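Side-chain contact in mialostatin (PDB 6ZTK), which inhibits papain-like cysteine cathepsins of the tick midgut and of the host, and so restrains the digestion of blood proteins: residues A[47-50]-A[51-54]. Sequence-based numbering, arbitrary orientation. Where two conformers were deposited one is given.
Sequences AHYA and VSTQ. With SO4 (sulfate ion), chain D.
With chi1 of 72°, T53 sets OG1 between its own backbone N and carbonyl carbon, facing A50 O, while chi1 of 175° swings the Y49 ring away from its own N and brings one face under T53 CG2. The turn, late in the cystatin helix that packs across the antiparallel sheet, illustrates how the hydroxyls of S52 and T53 can take up backbone carbonyls. The i+4 pattern holds from V51 N to A47 O and from S52 N to H48 O, but is only weak at Y49 O. A50 O accepts T53 OG1 at 2.8 Å. It also takes T53 N, three residues on, from well above the carbonyl plane (3.1 Å). S52 OG donates a hydrogen bond to Y49 O at 2.7 Å. The CH-pi contact puts T53 CG2 4.2 Å from the Y49 ring centroid, offset toward the rim, and K128 adds a cation-pi partner to that ring. On the sheet side, V51 packs on V64, F84 and Y133. H48, steadied by Y99 through ND1, donates NE2-H to O1 of a sulfate (2.6 Å), most likely a component of the crystallisation solution. Q54 bends back at chi2 and its NE2 donates almost straight to T53 OG1, 2.9 Å away.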
loop_
_atom_site.group_PDB
_atom_site.type_symbol
_atom_site.label_atom_id
_atom_site.label_comp_id
_atom_site.label_asym_id
_atom_site.label_seq_id
_atom_site.Cartn_x
_atom_site.Cartn_y
_atom_site.Cartn_z
ATOM N N ALA A 47 -1.614 -3.517 -1.564
ATOM C CA ALA A 47 -0.656 -2.536 -1.028
ATOM C C ALA A 47 -0.337 -1.447 -2.031
ATOM O O ALA A 47 -0.258 -0.279 -1.685
ATOM C CB ALA A 47 0.592 -3.263 -0.538
ATOM N N HIS A 48 -0.176 -1.836 -3.300
ATOM C CA HIS A 48 0.049 -0.830 -4.362
ATOM C C HIS A 48 -1.200 0.068 -4.477
ATOM O O HIS A 48 -1.047 1.283 -4.634
ATOM C CB HIS A 48 0.390 -1.502 -5.679
ATOM C CG HIS A 48 1.827 -1.903 -5.761
ATOM N ND1 HIS A 48 2.847 -0.974 -5.956
ATOM C CD2 HIS A 48 2.425 -3.116 -5.663
ATOM C CE1 HIS A 48 4.018 -1.622 -5.892
ATOM N NE2 HIS A 48 3.795 -2.921 -5.693
ATOM N N TYR A 49 -2.386 -0.522 -4.361
ATOM C CA TYR A 49 -3.597 0.317 -4.365
ATOM C C TYR A 49 -3.496 1.364 -3.245
ATOM O O TYR A 49 -3.718 2.552 -3.432
ATOM C CB TYR A 49 -4.888 -0.475 -4.291
ATOM C CG TYR A 49 -6.048 0.447 -4.167
ATOM C CD1 TYR A 49 -6.470 1.240 -5.229
ATOM C CD2 TYR A 49 -6.728 0.557 -2.961
ATOM C CE1 TYR A 49 -7.546 2.125 -5.079
ATOM C CE2 TYR A 49 -7.805 1.409 -2.830
ATOM C CZ TYR A 49 -8.165 2.232 -3.859
ATOM O OH TYR A 49 -9.249 3.091 -3.674
ATOM N N ALA A 50 -3.145 0.921 -2.029
ATOM C CA ALA A 50 -3.104 1.820 -0.880
ATOM C C ALA A 50 -2.148 2.964 -1.166
ATOM O O ALA A 50 -2.437 4.117 -0.922
ATOM C CB ALA A 50 -2.691 1.043 0.357
ATOM N N VAL A 51 -0.916 2.671 -1.624
ATOM C CA VAL A 51 0.096 3.765 -1.845
ATOM C C VAL A 51 -0.395 4.719 -2.933
ATOM O O VAL A 51 -0.107 5.917 -2.817
ATOM C CB VAL A 51 1.534 3.303 -2.203
ATOM C CG1 VAL A 51 2.104 2.423 -1.126
ATOM C CG2 VAL A 51 1.734 2.710 -3.577
ATOM N N SER A 52 -1.176 4.217 -3.862
ATOM C CA SER A 52 -1.671 5.069 -4.992
ATOM C C SER A 52 -2.619 6.141 -4.454
ATOM O O SER A 52 -2.860 7.122 -5.194
ATOM C CB SER A 52 -2.329 4.269 -6.030
ATOM O OG SER A 52 -3.648 3.886 -5.766
ATOM N N THR A 53 -3.198 5.970 -3.265
ATOM C CA THR A 53 -4.201 6.931 -2.717
ATOM C C THR A 53 -3.524 8.056 -1.936
ATOM O O THR A 53 -4.219 8.972 -1.450
ATOM C CB THR A 53 -5.243 6.194 -1.868
ATOM O OG1 THR A 53 -4.604 5.787 -0.635
ATOM C CG2 THR A 53 -5.906 5.053 -2.573
ATOM N N GLN A 54 -2.188 8.024 -1.708
ATOM C CA GLN A 54 -1.509 8.913 -0.774
ATOM C C GLN A 54 -0.749 9.994 -1.521
ATOM O O GLN A 54 0.325 9.729 -2.102
ATOM C CB GLN A 54 -0.675 8.078 0.170
ATOM C CG GLN A 54 -1.487 7.031 0.906
ATOM C CD GLN A 54 -2.482 7.665 1.864
ATOM O OE1 GLN A 54 -2.093 8.417 2.745
ATOM N NE2 GLN A 54 -3.735 7.392 1.656
HETATM S S SO4 D . 5.516 -5.750 -4.933
HETATM O O1 SO4 D . 5.759 -4.327 -4.874
HETATM O O2 SO4 D . 5.352 -6.288 -3.596
HETATM O O3 SO4 D . 6.653 -6.370 -5.563
HETATM O O4 SO4 D . 4.326 -6.031 -5.713
#